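3-oxosteroid 1-dehydrogenase (Sterolibacterium denitrificans, PDB 7P18) probably catalyses the FAD-dependent 1,2-dehydrogenation of 3-oxosteroids to 3-oxo-Delta(1)-steroids, passing the electrons on to an acceptor. Local coordinates at residues 68-73 with 128-133; 173-178 with 392-397; 503-506 with 510-513. All coordinates share one frame; numbering follows the deposited sequence.

Contact 1 of 3, residues 68-73 with 128-133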
ATOM      1  N   ASP A  68      -7.402 -17.097  18.005  1.00 24.80           N
ATOM      2  CA  ASP A  68      -8.827 -16.756  18.293  1.00 24.54           C
ATOM      3  C   ASP A  68      -9.016 -15.231  18.432  1.00 24.48           C
ATOM      4  O   ASP A  68     -10.054 -14.714  17.972  1.00 22.15           O
ATOM      5  CB  ASP A  68      -9.340 -17.464  19.539  1.00 26.78           C
ATOM      6  CG  ASP A  68     -10.848 -17.430  19.637  1.00 26.79           C
ATOM      7  OD1 ASP A  68     -11.512 -17.883  18.681  1.00 28.74           O
ATOM      8  OD2 ASP A  68     -11.329 -16.851  20.607  1.00 29.88           O
ATOM      9  N   GLU A  69      -8.080 -14.512  19.045  1.00 23.39           N
ATOM     10  CA  GLU A  69      -8.185 -13.027  19.126  1.00 22.59           C
ATOM     11  C   GLU A  69      -8.157 -12.420  17.702  1.00 19.78           C
ATOM     12  O   GLU A  69      -8.969 -11.492  17.430  1.00 20.48           O
ATOM     13  CB  GLU A  69      -7.062 -12.436  19.988  1.00 23.72           C
ATOM     14  CG  GLU A  69      -7.265 -12.631  21.478  1.00 26.35           C
ATOM     15  CD  GLU A  69      -5.982 -12.365  22.216  1.00 22.32           C
ATOM     16  OE1 GLU A  69      -5.034 -13.173  22.039  1.00 27.94           O
ATOM     17  OE2 GLU A  69      -5.906 -11.316  22.887  1.00 22.64           O
ATOM     18  N   ALA A  70      -7.250 -12.893  16.843  1.00 21.22           N
ATOM     19  CA  ALA A  70      -7.078 -12.415  15.462  1.00 22.48           C
ATOM     20  C   ALA A  70      -8.348 -12.716  14.660  1.00 22.83           C
ATOM     21  O   ALA A  70      -8.759 -11.870  13.826  1.00 20.63           O
ATOM     22  CB  ALA A  70      -5.838 -12.996  14.845  1.00 21.26           C
ATOM     23  N   LEU A  71      -8.974 -13.857  14.898  1.00 21.12           N
ATOM     24  CA  LEU A  71     -10.231 -14.208  14.187  1.00 22.19           C
ATOM     25  C   LEU A  71     -11.347 -13.282  14.673  1.00 20.71           C
ATOM     26  O   LEU A  71     -12.133 -12.809  13.835  1.00 24.16           O
ATOM     27  CB  LEU A  71     -10.598 -15.690  14.393  1.00 22.37           C
ATOM     28  CG  LEU A  71     -11.903 -16.121  13.716  1.00 22.00           C
ATOM     29  CD1 LEU A  71     -11.790 -16.014  12.201  1.00 23.04           C
ATOM     30  CD2 LEU A  71     -12.289 -17.536  14.121  1.00 25.01           C
ATOM     31  N   THR A  72     -11.443 -13.006  15.975  1.00 21.24           N
ATOM     32  CA  THR A  72     -12.435 -12.066  16.528  1.00 20.26           C
ATOM     33  C   THR A  72     -12.316 -10.713  15.809  1.00 21.28           C
ATOM     34  O   THR A  72     -13.320 -10.164  15.335  1.00 21.00           O
ATOM     35  CB  THR A  72     -12.277 -11.980  18.045  1.00 23.02           C
ATOM     36  OG1 THR A  72     -12.696 -13.244  18.582  1.00 23.85           O
ATOM     37  CG2 THR A  72     -13.088 -10.853  18.632  1.00 22.38           C
ATOM     38  N   TYR A  73     -11.105 -10.196  15.750  1.00 20.45           N
ATOM     39  CA  TYR A  73     -10.780  -8.919  15.074  1.00 18.48           C
ATOM     40  C   TYR A  73     -11.184  -8.972  13.592  1.00 18.84           C
ATOM     41  O   TYR A  73     -11.870  -8.035  13.165  1.00 19.60           O
ATOM     42  CB  TYR A  73      -9.316  -8.606  15.272  1.00 18.13           C
ATOM     43  CG  TYR A  73      -8.873  -7.259  14.777  1.00 18.40           C
ATOM     44  CD1 TYR A  73      -9.182  -6.107  15.480  1.00 19.37           C
ATOM     45  CD2 TYR A  73      -8.112  -7.137  13.630  1.00 22.40           C
ATOM     46  CE1 TYR A  73      -8.742  -4.853  15.062  1.00 20.42           C
ATOM     47  CE2 TYR A  73      -7.668  -5.894  13.205  1.00 19.43           C
ATOM     48  CZ  TYR A  73      -7.948  -4.753  13.936  1.00 19.88           C
ATOM     49  OH  TYR A  73      -7.501  -3.510  13.513  1.00 18.82           O
ATOM     50  N   GLY A 128       0.443  -3.303  19.039  1.00 22.46           N
ATOM     51  CA  GLY A 128       1.680  -3.349  18.249  1.00 21.38           C
ATOM     52  C   GLY A 128       2.023  -4.760  17.873  1.00 21.20           C
ATOM     53  O   GLY A 128       1.372  -5.681  18.374  1.00 23.71           O
ATOM     54  N   GLY A 129       2.962  -4.932  16.967  1.00 22.48           N
ATOM     55  CA  GLY A 129       3.666  -6.210  16.816  1.00 22.38           C
ATOM     56  C   GLY A 129       3.071  -7.111  15.746  1.00 21.99           C
ATOM     57  O   GLY A 129       3.794  -8.011  15.334  1.00 23.45           O
ATOM     58  N   ARG A 130       1.809  -6.926  15.307  1.00 20.38           N
ATOM     59  CA  ARG A 130       1.278  -7.773  14.199  1.00 19.67           C
ATOM     60  C   ARG A 130       1.867  -7.323  12.857  1.00 19.28           C
ATOM     61  O   ARG A 130       2.208  -8.170  12.025  1.00 21.03           O
ATOM     62  CB  ARG A 130      -0.255  -7.737  14.161  1.00 21.03           C
ATOM     63  CG  ARG A 130      -0.947  -8.302  15.389  1.00 23.12           C
ATOM     64  CD  ARG A 130      -2.446  -8.381  15.154  1.00 22.15           C
ATOM     65  NE  ARG A 130      -3.120  -9.263  16.089  1.00 22.59           N
ATOM     66  CZ  ARG A 130      -4.399  -9.162  16.466  1.00 23.05           C
ATOM     67  NH1 ARG A 130      -5.187  -8.178  16.039  1.00 20.76           N
ATOM     68  NH2 ARG A 130      -4.903 -10.094  17.261  1.00 21.32           N
ATOM     69  N   THR A 131       1.982  -6.018  12.646  1.00 21.08           N
ATOM     70  CA  THR A 131       2.690  -5.425  11.489  1.00 20.85           C
ATOM     71  C   THR A 131       4.170  -5.838  11.548  1.00 19.67           C
ATOM     72  O   THR A 131       4.760  -5.703  12.617  1.00 19.98           O
ATOM     73  CB  THR A 131       2.532  -3.907  11.460  1.00 22.53           C
ATOM     74  OG1 THR A 131       1.160  -3.552  11.277  1.00 22.64           O
ATOM     75  CG2 THR A 131       3.386  -3.307  10.367  1.00 23.98           C
ATOM     76  N   MET A 132       4.700  -6.303  10.424  1.00 21.16           N
ATOM     77  CA  MET A 132       6.111  -6.689  10.226  1.00 22.57           C
ATOM     78  C   MET A 132       6.661  -5.977   8.988  1.00 25.26           C
ATOM     79  O   MET A 132       5.873  -5.691   8.027  1.00 20.96           O
ATOM     80  CB  MET A 132       6.273  -8.198  10.069  1.00 22.17           C
ATOM     81  CG  MET A 132       5.584  -9.049  11.157  1.00 21.49           C
ATOM     82  SD  MET A 132       5.922 -10.821  10.936  1.00 22.10           S
ATOM     83  CE  MET A 132       7.536 -10.941  11.697  1.00 23.80           C
ATOM     84  N   GLU A 133       7.971  -5.719   9.003  1.00 21.54           N
ATOM     85  CA  GLU A 133       8.646  -5.051   7.865  1.00 24.22           C
ATOM     86  C   GLU A 133       9.997  -5.703   7.584  1.00 24.49           C
ATOM     87  O   GLU A 133      10.529  -6.481   8.405  1.00 23.18           O
ATOM     88  CB  GLU A 133       8.769  -3.571   8.170  1.00 24.09           C
ATOM     89  CG  GLU A 133       9.890  -3.228   9.163  1.00 27.23           C
ATOM     90  CD  GLU A 133      10.253  -1.757   9.118  1.00 27.89           C
ATOM     91  OE1 GLU A 133      10.258  -1.167   7.968  1.00 26.15           O
ATOM     92  OE2 GLU A 133      10.448  -1.189  10.223  1.00 26.37           O
TER
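Arg130 points CG away from its own carbonyl carbon and then runs extended through CD (chi2 -172°) to NE, which brings its guanidinium over a face of the Tyr73 ring, whose CG is anti to the backbone N (chi1 -173°). This joins helix 67-78 to the loop leading into strand 131-138, which belongs to the antiparallel sheet of this FAD-binding fold. The two side chains are angled to each other, with ring and guanidinium planes 54° apart. NH1 of Arg130 sits over one face of the Tyr73 ring, offset toward the rim and 3.9 Å from CD2. The cation-pi geometry is long, with CZ of Arg130 5.5 Å from the ring centroid, and is at most a weak attraction. Ala70 covers one face of the guanidinium with its CB, 3.9 Å from Arg130 NH2. The charge is met by other partners: Asp117 and Asp65 form salt bridges to NH1 and NH2, and NH1 also binds Gly124 O. Together they probably fix the rotation of this buried group. Tyr73 OH is likewise held, by Pro537 O and Tyr119 N. Glu69 bonds to Ser66 and Lys126; its OE1 is 5.7 Å from Arg130 NH2, not in contact. The helix still meets the arginine through its backbone: NH2 of Arg130 comes within 3.7 Å of Ala70 CA.

Contact 2 of 3, residues 173-178 with 392-397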
ATOM      1  N   LEU A 173       9.762  11.203  12.282  1.00 54.37           N
ATOM      2  CA  LEU A 173       8.405  11.776  12.001  1.00 52.67           C
ATOM      3  C   LEU A 173       7.712  12.128  13.328  1.00 55.93           C
ATOM      4  O   LEU A 173       7.046  13.186  13.381  1.00 58.22           O
ATOM      5  CB  LEU A 173       7.566  10.774  11.190  1.00 56.24           C
ATOM      6  CG  LEU A 173       6.243  11.271  10.598  1.00 57.49           C
ATOM      7  CD1 LEU A 173       5.127  11.310  11.624  1.00 60.15           C
ATOM      8  CD2 LEU A 173       6.393  12.621   9.924  1.00 53.12           C
ATOM      9  N   ALA A 174       7.866  11.284  14.361  1.00 51.40           N
ATOM     10  CA  ALA A 174       7.263  11.507  15.698  1.00 55.55           C
ATOM     11  C   ALA A 174       8.133  12.488  16.516  1.00 53.98           C
ATOM     12  O   ALA A 174       7.613  13.012  17.549  1.00 44.46           O
ATOM     13  CB  ALA A 174       7.066  10.194  16.414  1.00 58.69           C
ATOM     14  N   LYS A 175       9.368  12.748  16.052  1.00 47.90           N
ATOM     15  CA  LYS A 175      10.339  13.675  16.704  1.00 54.04           C
ATOM     16  C   LYS A 175      10.702  13.130  18.095  1.00 60.72           C
ATOM     17  O   LYS A 175      10.588  13.874  19.091  1.00 60.13           O
ATOM     18  CB  LYS A 175       9.765  15.095  16.828  1.00 49.42           C
ATOM     19  CG  LYS A 175       9.358  15.742  15.508  1.00 54.94           C
ATOM     20  CD  LYS A 175       9.478  17.249  15.477  1.00 62.59           C
ATOM     21  CE  LYS A 175       9.532  17.778  14.058  1.00 61.49           C
ATOM     22  NZ  LYS A 175      10.671  18.706  13.855  1.00 70.14           N
ATOM     23  N   GLU A 176      11.075  11.856  18.173  1.00 52.81           N
ATOM     24  CA  GLU A 176      11.505  11.218  19.436  1.00 55.63           C
ATOM     25  C   GLU A 176      12.982  11.547  19.647  1.00 50.14           C
ATOM     26  O   GLU A 176      13.645  11.981  18.707  1.00 47.05           O
ATOM     27  CB  GLU A 176      11.224   9.712  19.374  1.00 55.78           C
ATOM     28  CG  GLU A 176       9.762   9.393  19.117  1.00 54.36           C
ATOM     29  CD  GLU A 176       9.424   7.925  19.287  1.00 54.84           C
ATOM     30  OE1 GLU A 176      10.298   7.085  19.002  1.00 57.61           O
ATOM     31  OE2 GLU A 176       8.302   7.625  19.744  1.00 56.32           O
ATOM     32  N   PRO A 177      13.518  11.364  20.879  1.00 53.11           N
ATOM     33  CA  PRO A 177      14.944  11.530  21.160  1.00 53.62           C
ATOM     34  C   PRO A 177      15.848  10.594  20.363  1.00 50.10           C
ATOM     35  O   PRO A 177      15.476   9.474  20.249  1.00 51.97           O
ATOM     36  CB  PRO A 177      15.107  11.089  22.624  1.00 58.37           C
ATOM     37  CG  PRO A 177      13.730  11.196  23.221  1.00 58.88           C
ATOM     38  CD  PRO A 177      12.761  10.970  22.079  1.00 60.63           C
ATOM     39  N   GLY A 178      17.016  11.060  19.906  1.00 55.49           N
ATOM     40  CA  GLY A 178      18.070  10.232  19.273  1.00 55.34           C
ATOM     41  C   GLY A 178      18.024  10.264  17.749  1.00 54.60           C
ATOM     42  O   GLY A 178      18.996   9.805  17.101  1.00 69.66           O
ATOM     43  N   ARG A 392       4.402  24.137   9.054  1.00 26.87           N
ATOM     44  CA  ARG A 392       5.241  24.184   7.836  1.00 24.86           C
ATOM     45  C   ARG A 392       6.707  24.032   8.198  1.00 26.13           C
ATOM     46  O   ARG A 392       7.406  23.249   7.530  1.00 26.37           O
ATOM     47  CB  ARG A 392       5.052  25.493   7.071  1.00 25.56           C
ATOM     48  CG  ARG A 392       5.855  25.562   5.781  1.00 26.47           C
ATOM     49  CD  ARG A 392       5.292  24.699   4.643  1.00 28.92           C
ATOM     50  NE  ARG A 392       6.246  24.741   3.544  1.00 26.91           N
ATOM     51  CZ  ARG A 392       7.302  23.934   3.403  1.00 28.02           C
ATOM     52  NH1 ARG A 392       7.512  22.895   4.193  1.00 31.29           N
ATOM     53  NH2 ARG A 392       8.147  24.164   2.428  1.00 30.70           N
ATOM     54  N   TYR A 393       7.157  24.799   9.191  1.00 26.82           N
ATOM     55  CA  TYR A 393       8.583  24.799   9.627  1.00 29.28           C
ATOM     56  C   TYR A 393       8.957  23.426  10.201  1.00 29.44           C
ATOM     57  O   TYR A 393      10.085  22.949   9.939  1.00 31.34           O
ATOM     58  CB  TYR A 393       8.829  25.893  10.671  1.00 32.39           C
ATOM     59  CG  TYR A 393      10.261  25.999  11.146  1.00 38.33           C
ATOM     60  CD1 TYR A 393      11.229  26.653  10.397  1.00 46.33           C
ATOM     61  CD2 TYR A 393      10.644  25.439  12.349  1.00 41.74           C
ATOM     62  CE1 TYR A 393      12.536  26.762  10.848  1.00 51.91           C
ATOM     63  CE2 TYR A 393      11.948  25.519  12.805  1.00 49.23           C
ATOM     64  CZ  TYR A 393      12.896  26.194  12.056  1.00 49.31           C
ATOM     65  OH  TYR A 393      14.188  26.270  12.489  1.00 65.21           O
ATOM     66  N   ASN A 394       8.062  22.835  10.993  1.00 30.05           N
ATOM     67  CA  ASN A 394       8.366  21.625  11.820  1.00 29.49           C
ATOM     68  C   ASN A 394       8.219  20.299  11.061  1.00 31.92           C
ATOM     69  O   ASN A 394       8.966  19.352  11.405  1.00 29.98           O
ATOM     70  CB  ASN A 394       7.562  21.639  13.108  1.00 33.99           C
ATOM     71  CG  ASN A 394       8.180  22.666  14.051  1.00 35.39           C
ATOM     72  OD1 ASN A 394       7.658  23.750  14.235  1.00 41.48           O
ATOM     73  ND2 ASN A 394       9.424  22.453  14.373  1.00 37.33           N
ATOM     74  N   TYR A 395       7.312  20.191  10.090  1.00 29.30           N
ATOM     75  CA  TYR A 395       6.769  18.862   9.684  1.00 26.08           C
ATOM     76  C   TYR A 395       6.796  18.672   8.183  1.00 27.97           C
ATOM     77  O   TYR A 395       6.662  19.631   7.443  1.00 26.36           O
ATOM     78  CB  TYR A 395       5.336  18.718  10.181  1.00 26.95           C
ATOM     79  CG  TYR A 395       5.166  18.818  11.673  1.00 26.86           C
ATOM     80  CD1 TYR A 395       5.975  18.090  12.534  1.00 32.62           C
ATOM     81  CD2 TYR A 395       4.175  19.593  12.222  1.00 27.18           C
ATOM     82  CE1 TYR A 395       5.791  18.142  13.910  1.00 30.39           C
ATOM     83  CE2 TYR A 395       4.001  19.680  13.595  1.00 30.63           C
ATOM     84  CZ  TYR A 395       4.812  18.947  14.440  1.00 28.03           C
ATOM     85  OH  TYR A 395       4.616  19.011  15.788  1.00 31.97           O
ATOM     86  N   PRO A 396       6.937  17.414   7.713  1.00 27.61           N
ATOM     87  CA  PRO A 396       6.797  17.093   6.295  1.00 24.64           C
ATOM     88  C   PRO A 396       5.301  17.021   5.985  1.00 25.23           C
ATOM     89  O   PRO A 396       4.497  16.904   6.899  1.00 26.98           O
ATOM     90  CB  PRO A 396       7.490  15.738   6.164  1.00 26.61           C
ATOM     91  CG  PRO A 396       7.255  15.076   7.474  1.00 25.04           C
ATOM     92  CD  PRO A 396       7.150  16.199   8.512  1.00 26.18           C
ATOM     93  N   MET A 397       4.957  17.100   4.699  1.00 26.64           N
ATOM     94  CA  MET A 397       3.581  16.818   4.217  1.00 24.95           C
ATOM     95  C   MET A 397       3.676  16.367   2.754  1.00 24.28           C
ATOM     96  O   MET A 397       3.787  17.214   1.853  1.00 26.01           O
ATOM     97  CB  MET A 397       2.671  18.030   4.373  1.00 25.34           C
ATOM     98  CG  MET A 397       1.187  17.705   4.108  1.00 26.72           C
ATOM     99  SD  MET A 397       0.489  16.396   5.136  1.00 26.44           S
ATOM    100  CE  MET A 397       0.539  17.142   6.769  1.00 24.20           C
TER
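Lys175 CE lies obliquely to the Tyr395 ring, 3.8 Å from Tyr395 CE1, and CB of the preceding Asn394 lies over the centre of one face of that ring. The tyrosine hydroxyl is hydrogen-bonded to Asp469. The lysine chain is bent at its last torsion (chi4 -130°), which turns NZ away from the ring, within reach of the backbone. There it makes a weak hydrogen bond of 3.1 Å to Asn394 O, a carbonyl at the C-terminal end of helix 389-394. NZ also has a weak bond to a glycerol, probably from the crystallisation liquor. Lys175 itself is the positive-phi C-prime residue of a Schellman motif that ends helix 166-174, with Glu176 N bonded back to Val171 O. A second patch is apolar: CD2 of Leu173 rests 3.6 Å from CG of Pro396. Two helix ends are thus packed together near the surface. With an alanine here instead of Lys175, Asn394 O would probably lose its ammonium partner and the Tyr395 ring the methylenes lying against it. A lysine charge near carbonyls at a helix C-terminus is likely to be electrostatically favourable; the bond is weak, and the lysine also meets the contact through CD and CE, beside the Leu173-Pro396 pair.

Contact 3 of 3, residues 503-506 with 510-513; sequences LTDK and VLDE
Leu511 points across at segment 503-506, while Thr504 and Val510 point away from the opposing chain. With CG of Leu511 anti to its carbonyl carbon (chi1 -55°), both methyls lie along one side of the opposing backbone. CD1 lies 3.9 Å from Thr504 C, and CD2 lies alongside Asp505, 4.1 Å from its CB. The Leu503 side chain slants across Leu511. Its CG comes 4.1 Å from Leu511 CD1, so the two branched ends share an apolar patch. On the other side of the pairing, CG2 of Thr504 and CG2 of Val510 approach to 4.4 Å. Both side chains also touch Cys523 on strand 521-523, an outermost strand of the parallel sheet. The backbones hold this layout with one nearly straight bond: Leu511 N donates to Leu503 O over 3.0 Å, at 170° at the hydrogen. The donor is tilted 30° from the carbonyl plane. The same oxygen receives a CA-H...O contact from Val510 CA at 3.5 Å, so it is approached twice. The Asp505 carboxylate turns back into the bend, with a salt bridge to Arg509 and a hydrogen bond from Asp507 N. Thr504 and Val510 form a single bridge. Such a bridge, closed by a short connection between chains running in broadly opposed directions, is typical of a hairpin-like turn, here beside the Rossmann-type sheet of the flavoprotein.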
ATOM      1  N   LEU A 503     -13.279 -13.360  -7.239  1.00 21.66           N
ATOM      2  CA  LEU A 503     -13.627 -14.095  -6.005  1.00 22.37           C
ATOM      3  C   LEU A 503     -12.780 -15.357  -5.966  1.00 22.41           C
ATOM      4  O   LEU A 503     -12.664 -16.073  -7.000  1.00 24.28           O
ATOM      5  CB  LEU A 503     -15.122 -14.409  -5.982  1.00 23.82           C
ATOM      6  CG  LEU A 503     -15.584 -15.137  -4.727  1.00 26.73           C
ATOM      7  CD1 LEU A 503     -15.354 -14.299  -3.487  1.00 29.88           C
ATOM      8  CD2 LEU A 503     -17.043 -15.534  -4.871  1.00 30.06           C
ATOM      9  N   THR A 504     -12.158 -15.624  -4.830  1.00 21.68           N
ATOM     10  CA  THR A 504     -11.385 -16.845  -4.595  1.00 21.16           C
ATOM     11  C   THR A 504     -11.893 -17.560  -3.339  1.00 21.50           C
ATOM     12  O   THR A 504     -12.613 -16.939  -2.512  1.00 23.80           O
ATOM     13  CB  THR A 504      -9.879 -16.554  -4.447  1.00 23.70           C
ATOM     14  OG1 THR A 504      -9.651 -15.675  -3.325  1.00 21.30           O
ATOM     15  CG2 THR A 504      -9.348 -15.938  -5.723  1.00 23.81           C
ATOM     16  N   ASP A 505     -11.440 -18.791  -3.181  1.00 22.44           N
ATOM     17  CA  ASP A 505     -11.643 -19.626  -1.976  1.00 25.19           C
ATOM     18  C   ASP A 505     -10.384 -19.528  -1.122  1.00 24.87           C
ATOM     19  O   ASP A 505      -9.471 -18.727  -1.435  1.00 23.37           O
ATOM     20  CB  ASP A 505     -12.029 -21.065  -2.329  1.00 27.53           C
ATOM     21  CG  ASP A 505     -10.933 -21.896  -2.965  1.00 26.11           C
ATOM     22  OD1 ASP A 505      -9.755 -21.448  -2.960  1.00 23.38           O
ATOM     23  OD2 ASP A 505     -11.254 -23.024  -3.449  1.00 28.61           O
ATOM     24  N   LYS A 506     -10.340 -20.335  -0.059  1.00 24.23           N
ATOM     25  CA  LYS A 506      -9.279 -20.308   0.972  1.00 25.14           C
ATOM     26  C   LYS A 506      -7.924 -20.702   0.399  1.00 21.27           C
ATOM     27  O   LYS A 506      -6.920 -20.432   1.042  1.00 23.91           O
ATOM     28  CB  LYS A 506      -9.673 -21.235   2.125  1.00 25.84           C
ATOM     29  CG  LYS A 506      -9.712 -22.702   1.736  1.00 30.72           C
ATOM     30  CD  LYS A 506      -9.937 -23.632   2.890  1.00 31.93           C
ATOM     31  CE  LYS A 506     -10.003 -25.063   2.409  1.00 33.64           C
ATOM     32  NZ  LYS A 506     -10.517 -25.899   3.504  1.00 44.60           N
ATOM     33  N   VAL A 510      -9.790 -19.398  -8.182  1.00 23.41           N
ATOM     34  CA  VAL A 510     -10.856 -18.530  -8.714  1.00 24.13           C
ATOM     35  C   VAL A 510     -12.181 -19.300  -8.745  1.00 25.20           C
ATOM     36  O   VAL A 510     -12.218 -20.430  -9.277  1.00 25.32           O
ATOM     37  CB  VAL A 510     -10.467 -17.932 -10.075  1.00 24.31           C
ATOM     38  CG1 VAL A 510     -11.597 -17.129 -10.664  1.00 24.25           C
ATOM     39  CG2 VAL A 510      -9.202 -17.099  -9.940  1.00 23.61           C
ATOM     40  N   LEU A 511     -13.252 -18.661  -8.302  1.00 24.72           N
ATOM     41  CA  LEU A 511     -14.627 -19.214  -8.305  1.00 23.44           C
ATOM     42  C   LEU A 511     -15.467 -18.595  -9.422  1.00 25.76           C
ATOM     43  O   LEU A 511     -15.374 -17.370  -9.677  1.00 25.41           O
ATOM     44  CB  LEU A 511     -15.269 -18.945  -6.937  1.00 26.77           C
ATOM     45  CG  LEU A 511     -14.487 -19.470  -5.721  1.00 25.36           C
ATOM     46  CD1 LEU A 511     -15.225 -19.243  -4.422  1.00 27.55           C
ATOM     47  CD2 LEU A 511     -14.192 -20.960  -5.848  1.00 26.44           C
ATOM     48  N   ASP A 512     -16.345 -19.413 -10.022  1.00 27.21           N
ATOM     49  CA  ASP A 512     -17.322 -18.951 -11.035  1.00 29.43           C
ATOM     50  C   ASP A 512     -18.585 -18.447 -10.320  1.00 31.67           C
ATOM     51  O   ASP A 512     -18.618 -18.446  -9.075  1.00 29.82           O
ATOM     52  CB  ASP A 512     -17.527 -20.050 -12.073  1.00 32.90           C
ATOM     53  CG  ASP A 512     -18.339 -21.249 -11.592  1.00 31.51           C
ATOM     54  OD1 ASP A 512     -18.963 -21.172 -10.508  1.00 29.68           O
ATOM     55  OD2 ASP A 512     -18.315 -22.240 -12.330  1.00 33.31           O
ATOM     56  N   GLU A 513     -19.620 -18.081 -11.082  1.00 32.56           N
ATOM     57  CA  GLU A 513     -20.875 -17.489 -10.536  1.00 39.18           C
ATOM     58  C   GLU A 513     -21.620 -18.514  -9.660  1.00 43.35           C
ATOM     59  O   GLU A 513     -22.514 -18.102  -8.878  1.00 41.61           O
ATOM     60  CB  GLU A 513     -21.705 -16.931 -11.696  1.00 39.22           C
ATOM     61  CG  GLU A 513     -21.038 -15.768 -12.407  1.00 41.16           C
ATOM     62  CD  GLU A 513     -20.931 -14.468 -11.608  1.00 42.32           C
ATOM     63  OE1 GLU A 513     -21.478 -14.407 -10.500  1.00 39.77           O
ATOM     64  OE2 GLU A 513     -20.253 -13.501 -12.089  1.00 41.67           O
TER

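In the fold
Contacts 1 and 3 are buried, whereas contact 2 lies at the surface. Contacts 2 and 3 sit on opposite sides of the chain's centre, their centres about 45 Å apart. No two contacts touch, yet some elements connect them. Helix 84-104 packs on Ala70 in contact 1 and on Thr504 in contact 3. Helix 166-174, which ends in contact 2, is bonded near its start by Glu133 from segment 128-133. The chemistry differs with place. Contact 1 buries a charge that is answered by acidic residues around it. Contact 2 pairs a weak polar bond with apolar packing. Contact 3 relies on backbone pairing and leucine packing.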